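Local coordinates for protein 2-dehydropantoate 2-reductase (Porphyromonas gingivalis, PDB 2QYT) that probably catalyses the NADPH-dependent reduction of ketopantoate (2-dehydropantoate) to (R)-pantoate, a step on the pathway to pantothenate, at residues Ala213-Pro218 with Thr224-Glu229; Phe202-Val207 with Asp258-Met263; Asp85-Cys90 with Arg104-Gln109. All blocks are in the same frame, centred on the assembly; numbering follows the deposited sequence.

Contact 1. Residues Ala213-Pro218 with Thr224-Glu229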
# COMPACT_ATOMS: atom_id res chain seq x y z
N ALA A 213 4.39 3.60 -19.92
CA ALA A 213 5.22 4.80 -19.83
C ALA A 213 6.24 4.89 -20.97
O ALA A 213 6.51 5.98 -21.48
CB ALA A 213 5.91 4.89 -18.48
N TYR A 214 6.80 3.76 -21.36
CA TYR A 214 7.70 3.72 -22.50
C TYR A 214 6.90 3.83 -23.80
O TYR A 214 7.24 4.64 -24.67
CB TYR A 214 8.57 2.46 -22.46
CG TYR A 214 9.35 2.11 -23.74
CD1 TYR A 214 8.68 1.64 -24.88
CD2 TYR A 214 10.74 2.19 -23.78
CE1 TYR A 214 9.38 1.31 -26.04
CE2 TYR A 214 11.45 1.85 -24.95
CZ TYR A 214 10.75 1.41 -26.07
OH TYR A 214 11.41 1.07 -27.22
N PHE A 215 5.84 3.04 -23.95
CA PHE A 215 5.06 3.05 -25.20
C PHE A 215 4.13 4.26 -25.37
O PHE A 215 3.64 4.50 -26.47
CB PHE A 215 4.26 1.75 -25.39
CG PHE A 215 5.10 0.55 -25.78
CD1 PHE A 215 5.95 0.60 -26.88
CD2 PHE A 215 5.00 -0.63 -25.06
CE1 PHE A 215 6.71 -0.50 -27.23
CE2 PHE A 215 5.74 -1.74 -25.42
CZ PHE A 215 6.61 -1.68 -26.50
N ASP A 216 3.90 5.01 -24.28
CA ASP A 216 3.02 6.19 -24.29
C ASP A 216 1.61 5.81 -24.77
O ASP A 216 0.98 6.51 -25.57
CB ASP A 216 3.66 7.30 -25.15
CG ASP A 216 2.80 8.56 -25.26
OD1 ASP A 216 2.57 8.99 -26.41
OD2 ASP A 216 2.37 9.11 -24.22
N LYS A 217 1.12 4.68 -24.25
CA LYS A 217 -0.10 4.04 -24.77
C LYS A 217 -0.88 3.40 -23.62
O LYS A 217 -0.29 3.06 -22.59
CB LYS A 217 0.31 2.97 -25.78
CG LYS A 217 -0.67 2.78 -26.94
CD LYS A 217 0.05 2.38 -28.23
CE LYS A 217 0.45 0.90 -28.25
NZ LYS A 217 1.07 0.53 -29.56
N PRO A 218 -2.22 3.24 -23.77
CA PRO A 218 -2.94 2.48 -22.73
C PRO A 218 -2.68 0.98 -22.86
O PRO A 218 -2.28 0.52 -23.94
CB PRO A 218 -4.42 2.81 -22.99
CG PRO A 218 -4.42 3.87 -24.09
CD PRO A 218 -3.13 3.73 -24.82
N THR A 224 -2.59 -5.61 -27.74
CA THR A 224 -2.83 -5.93 -29.13
C THR A 224 -1.58 -5.77 -29.98
O THR A 224 -1.28 -6.63 -30.81
CB THR A 224 -3.98 -5.07 -29.73
OG1 THR A 224 -3.81 -3.69 -29.35
CG2 THR A 224 -5.35 -5.57 -29.25
N GLU A 225 -0.83 -4.69 -29.76
CA GLU A 225 0.28 -4.34 -30.64
C GLU A 225 1.65 -4.69 -30.09
O GLU A 225 2.60 -4.81 -30.85
CB GLU A 225 0.22 -2.85 -31.02
CG GLU A 225 -0.65 -2.55 -32.24
CD GLU A 225 -1.32 -1.19 -32.18
OE1 GLU A 225 -1.49 -0.58 -33.26
OE2 GLU A 225 -1.70 -0.73 -31.08
N HIS A 226 1.76 -4.86 -28.77
CA HIS A 226 3.07 -5.04 -28.15
C HIS A 226 3.15 -6.22 -27.19
O HIS A 226 3.84 -6.17 -26.15
CB HIS A 226 3.52 -3.73 -27.49
CG HIS A 226 3.96 -2.68 -28.46
ND1 HIS A 226 4.97 -2.88 -29.38
CD2 HIS A 226 3.52 -1.41 -28.66
CE1 HIS A 226 5.14 -1.79 -30.10
NE2 HIS A 226 4.28 -0.88 -29.68
N GLU A 227 2.45 -7.30 -27.56
CA GLU A 227 2.33 -8.49 -26.73
C GLU A 227 3.68 -9.18 -26.49
O GLU A 227 3.97 -9.54 -25.35
CB GLU A 227 1.29 -9.48 -27.28
CG GLU A 227 0.56 -10.25 -26.18
CD GLU A 227 -0.36 -11.36 -26.69
OE1 GLU A 227 -0.61 -12.30 -25.91
OE2 GLU A 227 -0.84 -11.31 -27.84
N PRO A 228 4.49 -9.39 -27.55
CA PRO A 228 5.85 -9.88 -27.30
C PRO A 228 6.61 -9.09 -26.23
O PRO A 228 7.16 -9.71 -25.33
CB PRO A 228 6.52 -9.76 -28.67
CG PRO A 228 5.39 -10.04 -29.63
CD PRO A 228 4.21 -9.33 -29.01
N GLU A 229 6.61 -7.77 -26.33
CA GLU A 229 7.32 -6.91 -25.41
C GLU A 229 6.71 -7.06 -24.02
O GLU A 229 7.44 -7.24 -23.05
CB GLU A 229 7.27 -5.44 -25.85
CG GLU A 229 8.12 -5.13 -27.06
CD GLU A 229 7.36 -5.25 -28.38
OE1 GLU A 229 6.67 -6.27 -28.59
OE2 GLU A 229 7.46 -4.31 -29.20

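Contact 2. Residues Phe202-Val207 with Asp258-Met263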
# COMPACT_ATOMS: atom_id res chain seq x y z
N PHE A 202 3.28 -5.94 -7.05
CA PHE A 202 4.39 -5.16 -7.58
C PHE A 202 4.75 -5.50 -9.05
O PHE A 202 5.04 -4.62 -9.85
CB PHE A 202 5.65 -5.27 -6.70
CG PHE A 202 6.84 -4.55 -7.28
CD1 PHE A 202 6.99 -3.16 -7.09
CD2 PHE A 202 7.76 -5.23 -8.07
CE1 PHE A 202 8.06 -2.47 -7.63
CE2 PHE A 202 8.83 -4.56 -8.65
CZ PHE A 202 8.99 -3.18 -8.43
N MSE A 203 4.75 -6.79 -9.38
CA MSE A 203 5.04 -7.24 -10.74
C MSE A 203 4.04 -6.66 -11.75
O MSE A 203 4.46 -6.12 -12.78
CB MSE A 203 5.06 -8.76 -10.79
CG MSE A 203 6.27 -9.41 -10.16
SE MSE A 203 6.08 -11.37 -10.05
CE MSE A 203 4.15 -11.48 -9.89
N MSE A 204 2.75 -6.74 -11.44
CA MSE A 204 1.67 -6.18 -12.25
C MSE A 204 1.84 -4.69 -12.53
O MSE A 204 1.73 -4.21 -13.65
CB MSE A 204 0.34 -6.39 -11.54
CG MSE A 204 -0.13 -7.82 -11.48
SE MSE A 204 -0.62 -8.49 -13.23
CE MSE A 204 -2.01 -7.16 -13.67
N ILE A 205 2.07 -3.93 -11.46
CA ILE A 205 2.18 -2.48 -11.58
C ILE A 205 3.55 -2.07 -12.13
O ILE A 205 3.66 -1.08 -12.84
CB ILE A 205 1.84 -1.76 -10.27
CG1 ILE A 205 2.07 -0.26 -10.42
CG2 ILE A 205 2.68 -2.30 -9.15
CD1 ILE A 205 1.73 0.57 -9.20
N SER A 206 4.58 -2.85 -11.83
CA SER A 206 5.87 -2.65 -12.48
C SER A 206 5.69 -2.80 -14.00
O SER A 206 5.85 -1.83 -14.75
CB SER A 206 6.90 -3.64 -11.91
OG SER A 206 8.18 -3.49 -12.50
N VAL A 207 5.28 -3.97 -14.46
CA VAL A 207 5.16 -4.18 -15.93
C VAL A 207 4.26 -3.12 -16.56
O VAL A 207 4.66 -2.47 -17.52
CB VAL A 207 4.74 -5.62 -16.34
CG1 VAL A 207 5.71 -6.67 -15.77
CG2 VAL A 207 3.32 -5.91 -15.94
N ASP A 258 -3.09 -12.62 -18.01
CA ASP A 258 -4.53 -12.61 -18.27
C ASP A 258 -5.25 -11.44 -17.59
O ASP A 258 -6.15 -10.85 -18.18
CB ASP A 258 -5.16 -13.95 -17.87
CG ASP A 258 -6.40 -14.25 -18.66
OD1 ASP A 258 -7.50 -14.21 -18.08
OD2 ASP A 258 -6.28 -14.51 -19.88
N LYS A 259 -4.83 -11.12 -16.37
CA LYS A 259 -5.35 -9.98 -15.60
C LYS A 259 -5.24 -8.64 -16.35
O LYS A 259 -6.13 -7.78 -16.26
CB LYS A 259 -4.67 -9.91 -14.22
CG LYS A 259 -5.33 -8.97 -13.21
CD LYS A 259 -6.68 -9.51 -12.70
CE LYS A 259 -7.62 -8.38 -12.26
NZ LYS A 259 -8.93 -8.91 -11.80
N GLN A 260 -4.14 -8.48 -17.10
CA GLN A 260 -3.94 -7.33 -18.00
C GLN A 260 -5.02 -7.21 -19.09
O GLN A 260 -5.35 -6.10 -19.52
CB GLN A 260 -2.56 -7.41 -18.67
CG GLN A 260 -1.41 -7.92 -17.78
CD GLN A 260 -0.59 -6.82 -17.16
OE1 GLN A 260 -0.68 -5.65 -17.54
NE2 GLN A 260 0.25 -7.18 -16.20
N ARG A 261 -5.55 -8.35 -19.55
CA ARG A 261 -6.55 -8.38 -20.63
C ARG A 261 -7.93 -7.83 -20.19
O ARG A 261 -8.66 -7.26 -21.00
CB ARG A 261 -6.71 -9.80 -21.20
CG ARG A 261 -5.40 -10.49 -21.59
CD ARG A 261 -5.64 -11.86 -22.21
NE ARG A 261 -4.39 -12.57 -22.52
CZ ARG A 261 -3.74 -12.49 -23.69
NH1 ARG A 261 -4.19 -11.72 -24.67
NH2 ARG A 261 -2.62 -13.19 -23.87
N LYS A 262 -8.24 -7.99 -18.90
CA LYS A 262 -9.54 -7.60 -18.32
C LYS A 262 -9.54 -6.18 -17.73
O LYS A 262 -10.62 -5.61 -17.46
CB LYS A 262 -9.98 -8.61 -17.26
CG LYS A 262 -10.26 -10.02 -17.81
CD LYS A 262 -10.52 -11.00 -16.66
CE LYS A 262 -10.77 -12.42 -17.18
NZ LYS A 262 -10.91 -13.38 -16.04
N MSE A 263 -8.32 -5.65 -17.51
CA MSE A 263 -8.09 -4.27 -17.08
C MSE A 263 -8.98 -3.25 -17.79
O MSE A 263 -9.09 -3.27 -19.04
CB MSE A 263 -6.62 -3.93 -17.31
CG MSE A 263 -6.05 -2.87 -16.38
SE MSE A 263 -4.08 -2.89 -16.35
CE MSE A 263 -3.90 -2.40 -14.45

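Contact 3. Residues Asp85-Cys90 with Arg104-Gln109. With EDO (1,2-ethanediol), chain G.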
# COMPACT_ATOMS: atom_id res chain seq x y z
N ASP A 85 -1.54 1.17 18.85
CA ASP A 85 -1.37 -0.26 18.57
C ASP A 85 -0.96 -0.59 17.11
O ASP A 85 -0.20 -1.52 16.89
CB ASP A 85 -2.62 -1.02 19.05
CG ASP A 85 -2.86 -0.80 20.53
OD1 ASP A 85 -2.00 -1.20 21.30
OD2 ASP A 85 -3.85 -0.17 20.93
N TYR A 86 -1.47 0.20 16.17
CA TYR A 86 -1.28 -0.01 14.72
C TYR A 86 -1.06 1.33 14.08
O TYR A 86 -1.77 2.27 14.37
CB TYR A 86 -2.49 -0.71 14.08
CG TYR A 86 -2.87 -2.01 14.79
CD1 TYR A 86 -3.96 -2.06 15.69
CD2 TYR A 86 -2.13 -3.18 14.57
CE1 TYR A 86 -4.30 -3.29 16.34
CE2 TYR A 86 -2.46 -4.41 15.25
CZ TYR A 86 -3.54 -4.44 16.10
OH TYR A 86 -3.84 -5.65 16.69
N ILE A 87 0.01 1.41 13.30
CA ILE A 87 0.20 2.50 12.40
C ILE A 87 0.04 1.97 10.97
O ILE A 87 0.77 1.06 10.52
CB ILE A 87 1.60 3.13 12.54
CG1 ILE A 87 1.78 3.70 13.95
CG2 ILE A 87 1.82 4.22 11.43
CD1 ILE A 87 3.26 4.02 14.32
N LEU A 88 -0.91 2.58 10.26
CA LEU A 88 -1.07 2.37 8.80
C LEU A 88 -0.27 3.47 8.12
O LEU A 88 -0.57 4.68 8.29
CB LEU A 88 -2.57 2.51 8.47
CG LEU A 88 -3.45 1.27 8.40
CD1 LEU A 88 -3.18 0.22 9.42
CD2 LEU A 88 -4.97 1.63 8.27
N PHE A 89 0.79 3.07 7.43
CA PHE A 89 1.77 4.00 6.89
C PHE A 89 1.39 4.15 5.42
O PHE A 89 1.51 3.23 4.65
CB PHE A 89 3.19 3.42 7.09
CG PHE A 89 4.31 4.36 6.70
CD1 PHE A 89 4.80 5.30 7.61
CD2 PHE A 89 4.85 4.31 5.41
CE1 PHE A 89 5.84 6.17 7.26
CE2 PHE A 89 5.90 5.21 5.02
CZ PHE A 89 6.40 6.12 5.97
N CYS A 90 0.91 5.34 5.06
CA CYS A 90 0.24 5.60 3.79
C CYS A 90 0.74 6.87 3.12
O CYS A 90 0.02 7.50 2.35
CB CYS A 90 -1.29 5.68 4.01
SG CYS A 90 -1.97 4.18 4.81
N ARG A 104 8.07 7.82 14.83
CA ARG A 104 8.60 7.30 16.11
C ARG A 104 7.80 7.70 17.38
O ARG A 104 7.59 6.85 18.29
CB ARG A 104 10.09 7.63 16.30
CG ARG A 104 11.05 6.65 15.61
CD ARG A 104 12.50 6.80 16.08
NE ARG A 104 13.39 5.87 15.38
CZ ARG A 104 13.53 4.59 15.74
NH1 ARG A 104 14.35 3.80 15.08
NH2 ARG A 104 12.82 4.11 16.76
N PRO A 105 7.37 8.97 17.48
CA PRO A 105 6.53 9.30 18.66
C PRO A 105 5.26 8.46 18.79
O PRO A 105 4.67 8.45 19.85
CB PRO A 105 6.21 10.79 18.47
CG PRO A 105 7.33 11.33 17.68
CD PRO A 105 7.63 10.18 16.68
N MSE A 106 4.85 7.75 17.74
CA MSE A 106 3.70 6.89 17.87
C MSE A 106 4.03 5.43 18.16
O MSE A 106 3.14 4.62 18.32
CB MSE A 106 2.77 7.01 16.64
CG MSE A 106 2.23 8.46 16.48
SE MSE A 106 1.02 8.63 15.00
CE MSE A 106 2.29 8.20 13.54
N ILE A 107 5.31 5.10 18.22
CA ILE A 107 5.70 3.71 18.33
C ILE A 107 5.96 3.42 19.79
O ILE A 107 6.81 4.07 20.42
CB ILE A 107 6.97 3.38 17.46
CG1 ILE A 107 6.62 3.51 15.97
CG2 ILE A 107 7.53 2.00 17.78
CD1 ILE A 107 7.82 3.39 15.08
N GLY A 108 5.20 2.47 20.34
CA GLY A 108 5.48 2.05 21.70
C GLY A 108 5.73 0.56 21.63
O GLY A 108 6.07 0.05 20.55
N GLN A 109 5.51 -0.10 22.77
CA GLN A 109 5.74 -1.54 23.02
C GLN A 109 4.99 -2.42 22.08
O GLN A 109 5.59 -3.26 21.41
CB GLN A 109 5.39 -1.94 24.48
CG GLN A 109 4.75 -3.37 24.64
CD GLN A 109 4.70 -3.95 26.08
OE1 GLN A 109 4.53 -3.23 27.08
NE2 GLN A 109 4.80 -5.29 26.17
C1 EDO G . -2.38 7.03 0.49
O1 EDO G . -2.74 7.81 1.62
C2 EDO G . -2.49 7.82 -0.81
O2 EDO G . -2.93 6.92 -1.82

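Contact 1. Residues Ala213-Pro218 with Thr224-Glu229
Phe215, on helix 194-215, lays its ring flat against the imidazole of His226, and this face-to-face stack is the heart of the contact. The two rings come from opposite directions and end almost parallel, with planes 6° apart and centroids at 3.7 Å. The rings overlap with only a small offset: Phe215 CE1 lies over the middle of the imidazole, and His226 CD2 over the middle of the phenyl ring. Both side chains place CG anti to their own carbonyl carbon (chi1 -74° in each), which swings each ring across the gap to meet the other. Tyr214 CD1 sits over the opposite face of Phe215, nearer its rim, and the CB of Glu229 approaches in plane at its edge. Glu229 also fixes the turn of the imidazole, because His226 ND1 donates to its OE2 over 2.9 Å. That bond is bent, reaching the oxygen from above the carboxylate plane; the carboxylate would favour a protonated imidazole, while the nearby Lys217 ammonium would work against it.

At Asp216 the chain leaves the helix with a positive phi, 58°, and turns so that Lys217 can reach back. The lysine chain, kinked at chi2 and chi3, brings NZ to 3.3 Å from His226 CD2, obliquely to the ring. It also forms a salt bridge to Glu225, 3.4 Å from NZ to OE2, whose hydrogen bond is weak; that oxygen has a second weak bond, from Ser221 OG.

The contact lies at the surface of the C-terminal helical region, where helix 219-225 reverses the chain between helices 194-215 and 227-244. Ile222 of that short helix touches both Phe215 and Lys217, while from helix 302-309 Met307 packs on Phe215 and Met303 on Glu229.

Contact 2. Residues Phe202-Val207 with Asp258-Met263
Met204 and Val207 meet Gln260 in a helix-helix contact of the C-terminal domain, between helix 194-215 and helix 252-262. The local axes pass 11.5 Å apart at a crossing angle of -60°, so only a few side chains bridge the gap. Met204, a selenomethionine, folds at chi2 and chi3 so that SE and CE each lie 3.4 Å from Gln260 NE2, and CE also reaches Lys259 CG at 3.8 Å. It was modelled in two conformers, so these distances describe one of them. From the next turn, Val207 presents CG2 to the same amide nitrogen, with 3.3 Å between CG2 and Gln260 NE2. Around them, Leu256 packs on Met204, Leu234 and Val237 of helix 227-244 on Val207, and Ile219 on Gln260.

No hydrogen bond or salt bridge crosses here. The Gln260 amide is held by its other end, OE1, which is hydrogen-bonded to Thr208 OG1, one residue beyond Val207. NE2 is therefore turned toward selenium and methyl groups, buried with no polar partner in the model. Burying NE2 this way probably costs desolvation energy; with no bond across, the segments are joined by van der Waals contact.

Contact 3. Residues Asp85-Cys90 with Arg104-Gln109
Ile87 meets Met106 and Ile107 within a beta-alpha-beta crossover of the N-terminal Rossmann fold. Strand 86-89 leads through helix 96-103 to strand 111-115, its parallel neighbour in the sheet, and residues 104-109 are the link that brings the chain back from the helix. The contact thus closes the return end of the crossover over the strand that started it.

One methyl group does the touching. Ile87 CG1 stands anti to the carbonyl carbon (chi1 -61°), and CD1 continues the extended chain (chi2 165°) to the link. There CD1 is 3.8 Å from Met106 CB and 3.8 Å from Ile107 CG1, with the two partners roughly at right angles as seen from the methyl. The isoleucine chains themselves cross at about 90°, whereas Met106 runs obliquely to Ile87. Met106, a selenomethionine, meets Ile87 with its CB. Its side chain also packs against Ala12 of strand 9-14 and against Pro78 and Val81 of helix 78-81, while Ile107 also touches Ile113 and so meets side chains from both parallel strands.

The link includes a 3-10 turn, in which Ile107 N donates to Arg104 O at 2.9 Å; Met106 and Ile107, consecutive in it, both touch the methyl. No hydrogen bond spans the two segments.

At the far end of the strand, Cys90 comes near a 1,2-ethanediol molecule, probably from the crystallisation liquor, that is hydrogen-bonded to the backbone amides of Gly17 and Gly20, glycines of a GxGxxG sequence consistent with the dinucleotide-binding loop of this fold. The diol's O1 lies 2.9 Å from Cys90 O and 3.5 Å from Cys90 CB.

How the contacts relate
Contact 3 comes first along the chain, in the N-terminal Rossmann part, and is complete before either of the others begins. Contacts 1 and 2 belong to the C-terminal helical part and share helix 194-215. Both segments of contact 1 fall between residues 202-207 and 258-263 in sequence. The centres of contacts 1 and 2 are about 13 Å apart, and a salt bridge joins them directly, Glu227 OE1 to Arg261 NH2 at 3.0 Å. Contact 3 lies on the opposite side of the chain's centre from the other two, its own centre about 32 Å from that of contact 2 and 41 Å from that of contact 1. The three therefore sample both halves of a two-domain reductase: the nucleotide-binding fold and its helical partner.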